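Phosphopantothenoylcysteine decarboxylase (Cryptococcus neoformans, PDB 6EOA) binds flavin mononucleotide and probably decarboxylates phosphopantothenoylcysteine in coenzyme A biosynthesis, as a trimeric member of the HFCD flavoprotein family. Local coordinates at residues 49-63 / 222-234. Residues are numbered along the deposited sequence; the frame is centred on the assembly and turned at random.
Sequences KAPDIVGALVKSPNI and WRDIVSLIEGFAT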
loop_
_atom_site.group_PDB
_atom_site.type_symbol
_atom_site.label_atom_id
_atom_site.label_comp_id
_atom_site.label_asym_id
_atom_site.label_seq_id
_atom_site.Cartn_x
_atom_site.Cartn_y
_atom_site.Cartn_z
ATOM N N LYS A 49 18.749 14.684 7.890
ATOM C CA LYS A 49 18.930 16.125 7.726
ATOM C C LYS A 49 17.638 16.925 7.911
ATOM O O LYS A 49 17.648 18.154 7.823
ATOM C CB LYS A 49 19.529 16.426 6.350
ATOM C CG LYS A 49 20.872 15.760 6.122
ATOM C CD LYS A 49 21.872 16.211 7.177
ATOM C CE LYS A 49 23.235 15.582 6.961
ATOM N NZ LYS A 49 24.183 15.975 8.038
ATOM N N ALA A 50 16.530 16.233 8.161
ATOM C CA ALA A 50 15.253 16.908 8.407
ATOM C C ALA A 50 15.308 17.864 9.612
ATOM O O ALA A 50 14.772 18.972 9.533
ATOM C CB ALA A 50 14.130 15.883 8.591
ATOM N N PRO A 51 15.951 17.453 10.729
ATOM C CA PRO A 51 16.088 18.419 11.828
ATOM C C PRO A 51 16.892 19.676 11.470
ATOM O O PRO A 51 16.585 20.747 11.994
ATOM C CB PRO A 51 16.812 17.613 12.909
ATOM C CG PRO A 51 16.416 16.211 12.644
ATOM C CD PRO A 51 16.377 16.104 11.153
ATOM N N ASP A 52 17.894 19.553 10.602
ATOM C CA ASP A 52 18.680 20.714 10.181
ATOM C C ASP A 52 17.837 21.689 9.361
ATOM O O ASP A 52 17.994 22.907 9.466
ATOM C CB ASP A 52 19.901 20.271 9.374
ATOM C CG ASP A 52 20.867 19.442 10.192
ATOM O OD1 ASP A 52 21.647 20.033 10.968
ATOM O OD2 ASP A 52 20.841 18.198 10.064
ATOM N N ILE A 53 16.949 21.142 8.538
ATOM C CA ILE A 53 16.044 21.951 7.730
ATOM C C ILE A 53 15.063 22.708 8.620
ATOM O O ILE A 53 14.880 23.917 8.472
ATOM C CB ILE A 53 15.265 21.080 6.723
ATOM C CG1 ILE A 53 16.208 20.523 5.654
ATOM C CG2 ILE A 53 14.156 21.878 6.072
ATOM C CD1 ILE A 53 15.552 19.536 4.704
ATOM N N VAL A 54 14.445 21.989 9.552
ATOM C CA VAL A 54 13.482 22.582 10.469
ATOM C C VAL A 54 14.129 23.686 11.300
ATOM O O VAL A 54 13.553 24.760 11.478
ATOM C CB VAL A 54 12.871 21.522 11.404
ATOM C CG1 VAL A 54 11.942 22.171 12.420
ATOM C CG2 VAL A 54 12.129 20.470 10.593
ATOM N N GLY A 55 15.337 23.419 11.789
ATOM C CA GLY A 55 16.076 24.394 12.566
ATOM C C GLY A 55 16.332 25.658 11.772
ATOM O O GLY A 55 16.242 26.762 12.307
ATOM N N ALA A 56 16.639 25.496 10.487
ATOM C CA ALA A 56 16.915 26.635 9.612
ATOM C C ALA A 56 15.650 27.424 9.286
ATOM O O ALA A 56 15.688 28.648 9.168
ATOM C CB ALA A 56 17.583 26.166 8.327
ATOM N N LEU A 57 14.535 26.719 9.126
ATOM C CA LEU A 57 13.268 27.368 8.815
ATOM C C LEU A 57 12.714 28.114 10.025
ATOM O O LEU A 57 12.148 29.195 9.880
ATOM C CB LEU A 57 12.250 26.345 8.303
ATOM C CG LEU A 57 12.581 25.724 6.942
ATOM C CD1 LEU A 57 11.453 24.821 6.466
ATOM C CD2 LEU A 57 12.871 26.808 5.915
ATOM N N VAL A 58 12.877 27.539 11.216
ATOM C CA VAL A 58 12.460 28.206 12.449
ATOM C C VAL A 58 13.192 29.534 12.622
ATOM O O VAL A 58 12.571 30.575 12.854
ATOM C CB VAL A 58 12.718 27.330 13.698
ATOM C CG1 VAL A 58 12.547 28.156 14.973
ATOM C CG2 VAL A 58 11.792 26.117 13.712
ATOM N N LYS A 59 14.515 29.489 12.493
ATOM C CA LYS A 59 15.358 30.666 12.675
ATOM C C LYS A 59 15.045 31.750 11.648
ATOM O O LYS A 59 15.196 32.940 11.930
ATOM C CB LYS A 59 16.837 30.278 12.591
ATOM C CG LYS A 59 17.806 31.439 12.789
ATOM C CD LYS A 59 19.114 31.181 12.058
ATOM C CE LYS A 59 18.854 30.844 10.596
ATOM N NZ LYS A 59 19.849 29.881 10.046
ATOM N N SER A 60 14.613 31.334 10.459
ATOM C CA SER A 60 14.238 32.276 9.411
ATOM C C SER A 60 13.068 33.130 9.890
ATOM O O SER A 60 12.035 32.600 10.291
ATOM C CB SER A 60 13.882 31.538 8.119
ATOM O OG SER A 60 13.967 32.404 6.998
ATOM N N PRO A 61 13.235 34.461 9.851
ATOM C CA PRO A 61 12.350 35.445 10.494
ATOM C C PRO A 61 10.851 35.334 10.168
ATOM O O PRO A 61 10.046 35.336 11.100
ATOM C CB PRO A 61 12.904 36.793 9.995
ATOM C CG PRO A 61 13.826 36.460 8.853
ATOM C CD PRO A 61 14.369 35.111 9.173
ATOM N N ASN A 62 10.481 35.252 8.893
ATOM C CA ASN A 62 9.066 35.287 8.514
ATOM C C ASN A 62 8.548 33.965 7.965
ATOM O O ASN A 62 7.636 33.943 7.137
ATOM C CB ASN A 62 8.817 36.390 7.482
ATOM C CG ASN A 62 9.072 37.777 8.039
ATOM O OD1 ASN A 62 9.752 38.593 7.415
ATOM N ND2 ASN A 62 8.522 38.054 9.217
ATOM N N ILE A 63 9.130 32.866 8.432
ATOM C CA ILE A 63 8.734 31.542 7.977
ATOM C C ILE A 63 8.396 30.644 9.159
ATOM O O ILE A 63 9.154 30.566 10.127
ATOM C CB ILE A 63 9.848 30.872 7.134
ATOM C CG1 ILE A 63 10.232 31.755 5.942
ATOM C CG2 ILE A 63 9.413 29.486 6.663
ATOM C CD1 ILE A 63 11.398 31.222 5.131
ATOM N N TRP A 222 20.583 19.857 1.918
ATOM C CA TRP A 222 19.518 20.449 2.719
ATOM C C TRP A 222 19.619 21.973 2.783
ATOM O O TRP A 222 18.605 22.664 2.892
ATOM C CB TRP A 222 19.513 19.855 4.130
ATOM C CG TRP A 222 20.681 20.248 4.987
ATOM C CD1 TRP A 222 21.863 19.580 5.120
ATOM C CD2 TRP A 222 20.768 21.392 5.844
ATOM N NE1 TRP A 222 22.684 20.241 6.002
ATOM C CE2 TRP A 222 22.036 21.358 6.459
ATOM C CE3 TRP A 222 19.898 22.444 6.149
ATOM C CZ2 TRP A 222 22.457 22.335 7.360
ATOM C CZ3 TRP A 222 20.318 23.414 7.043
ATOM C CH2 TRP A 222 21.586 23.352 7.638
ATOM N N ARG A 223 20.836 22.498 2.702
ATOM C CA ARG A 223 21.026 23.946 2.686
ATOM C C ARG A 223 20.478 24.532 1.391
ATOM O O ARG A 223 19.933 25.635 1.375
ATOM C CB ARG A 223 22.502 24.303 2.857
ATOM C CG ARG A 223 23.079 23.864 4.186
ATOM C CD ARG A 223 24.588 24.016 4.218
ATOM N NE ARG A 223 25.196 23.030 5.106
ATOM C CZ ARG A 223 25.676 21.857 4.703
ATOM N NH1 ARG A 223 25.627 21.525 3.418
ATOM N NH2 ARG A 223 26.211 21.018 5.582
ATOM N N ASP A 224 20.621 23.784 0.302
ATOM C CA ASP A 224 20.060 24.208 -0.970
ATOM C C ASP A 224 18.540 24.176 -0.897
ATOM O O ASP A 224 17.874 25.077 -1.402
ATOM C CB ASP A 224 20.575 23.330 -2.109
ATOM C CG ASP A 224 22.068 23.491 -2.336
ATOM O OD1 ASP A 224 22.608 24.565 -1.993
ATOM O OD2 ASP A 224 22.701 22.546 -2.853
ATOM N N ILE A 225 18.000 23.146 -0.249
ATOM C CA ILE A 225 16.560 23.041 -0.023
ATOM C C ILE A 225 16.011 24.271 0.686
ATOM O O ILE A 225 14.995 24.832 0.278
ATOM C CB ILE A 225 16.200 21.806 0.824
ATOM C CG1 ILE A 225 16.825 20.548 0.230
ATOM C CG2 ILE A 225 14.688 21.656 0.927
ATOM C CD1 ILE A 225 16.259 20.195 -1.100
ATOM N N VAL A 226 16.691 24.676 1.754
ATOM C CA VAL A 226 16.254 25.809 2.561
ATOM C C VAL A 226 16.235 27.095 1.739
ATOM O O VAL A 226 15.285 27.873 1.820
ATOM C CB VAL A 226 17.155 26.004 3.799
ATOM C CG1 VAL A 226 16.809 27.301 4.519
ATOM C CG2 VAL A 226 17.020 24.825 4.744
ATOM N N SER A 227 17.274 27.307 0.937
ATOM C CA SER A 227 17.367 28.524 0.138
ATOM C C SER A 227 16.372 28.489 -1.023
ATOM O O SER A 227 15.922 29.536 -1.489
ATOM C CB SER A 227 18.793 28.738 -0.385
ATOM O OG SER A 227 19.041 27.981 -1.555
ATOM N N LEU A 228 16.032 27.291 -1.493
ATOM C CA LEU A 228 14.947 27.156 -2.459
ATOM C C LEU A 228 13.655 27.616 -1.802
ATOM O O LEU A 228 12.873 28.358 -2.395
ATOM C CB LEU A 228 14.800 25.715 -2.956
ATOM C CG LEU A 228 15.926 25.102 -3.797
ATOM C CD1 LEU A 228 15.472 23.783 -4.417
ATOM C CD2 LEU A 228 16.428 26.066 -4.864
ATOM N N ILE A 229 13.454 27.176 -0.562
ATOM C CA ILE A 229 12.279 27.543 0.220
ATOM C C ILE A 229 12.200 29.054 0.454
ATOM O O ILE A 229 11.139 29.660 0.295
ATOM C CB ILE A 229 12.272 26.810 1.573
ATOM C CG1 ILE A 229 11.979 25.324 1.361
ATOM C CG2 ILE A 229 11.248 27.424 2.518
ATOM C CD1 ILE A 229 11.971 24.516 2.636
ATOM N N GLU A 230 13.325 29.660 0.817
ATOM C CA GLU A 230 13.371 31.101 1.056
ATOM C C GLU A 230 13.110 31.889 -0.225
ATOM O O GLU A 230 12.614 33.015 -0.181
ATOM C CB GLU A 230 14.718 31.502 1.658
ATOM C CG GLU A 230 14.640 31.908 3.122
ATOM C CD GLU A 230 15.745 31.292 3.958
ATOM O OE1 GLU A 230 16.750 30.835 3.372
ATOM O OE2 GLU A 230 15.607 31.261 5.201
ATOM N N GLY A 231 13.436 31.284 -1.365
ATOM C CA GLY A 231 13.149 31.880 -2.658
ATOM C C GLY A 231 11.658 31.940 -2.934
ATOM O O GLY A 231 11.177 32.842 -3.623
ATOM N N PHE A 232 10.924 30.972 -2.392
ATOM C CA PHE A 232 9.470 30.949 -2.513
ATOM C C PHE A 232 8.826 31.905 -1.521
ATOM O O PHE A 232 7.800 32.519 -1.815
ATOM C CB PHE A 232 8.929 29.535 -2.300
ATOM C CG PHE A 232 8.809 28.743 -3.564
ATOM C CD1 PHE A 232 7.633 28.757 -4.294
ATOM C CD2 PHE A 232 9.874 27.990 -4.029
ATOM C CE1 PHE A 232 7.517 28.033 -5.463
ATOM C CE2 PHE A 232 9.765 27.262 -5.197
ATOM C CZ PHE A 232 8.585 27.283 -5.914
ATOM N N ALA A 233 9.429 32.015 -0.340
ATOM C CA ALA A 233 8.976 32.971 0.662
ATOM C C ALA A 233 9.057 34.381 0.095
ATOM O O ALA A 233 8.149 35.186 0.286
ATOM C CB ALA A 233 9.805 32.852 1.931
ATOM N N THR A 234 10.148 34.661 -0.616
ATOM C CA THR A 234 10.347 35.948 -1.273
ATOM C C THR A 234 9.247 36.226 -2.296
ATOM O O THR A 234 8.638 37.297 -2.285
ATOM C CB THR A 234 11.720 36.011 -1.974
ATOM O OG1 THR A 234 12.763 35.888 -0.999
ATOM C CG2 THR A 234 11.885 37.328 -2.714
#
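Trp222 lays its indole against the start of helix 50-59 in a CH-pi contact: Asp52 CB stands 3.6 Å from the centroid of the Trp222 six-membered ring, 4° off the normal. Arg223 CG covers the opposite face, so the indole is sandwiched. With CG between its backbone N and carbonyl carbon (chi1 70°), Trp222 also brings CD1 to 3.9 Å from Lys49 CD, the two side chains crossing at about a right angle, while Ala56 CB sits at the ring edge. Apolar packing follows along both helices. Ile53 CG1 meets Trp222 CB at 3.7 Å, Ala56 CB rests against both methyls of Val226, and Leu57 CD2 reaches Ile229 CG2 at 3.8 Å. The helices run side by side, 35° apart in direction and 9.6 Å between axes, on one face of the parallel, Rossmann-like sheet of this flavoprotein; Leu57 also touches Val65 of strand 63-69. Beyond the end of helix 50-59, Ile63 CD1, at the start of that strand, touches Ala233 CB at 3.9 Å and Glu230 CG. Ser60 OG donates one hydrogen bond to Glu230 OE2 (2.7 Å), taking the anti lone pair of the carboxylate.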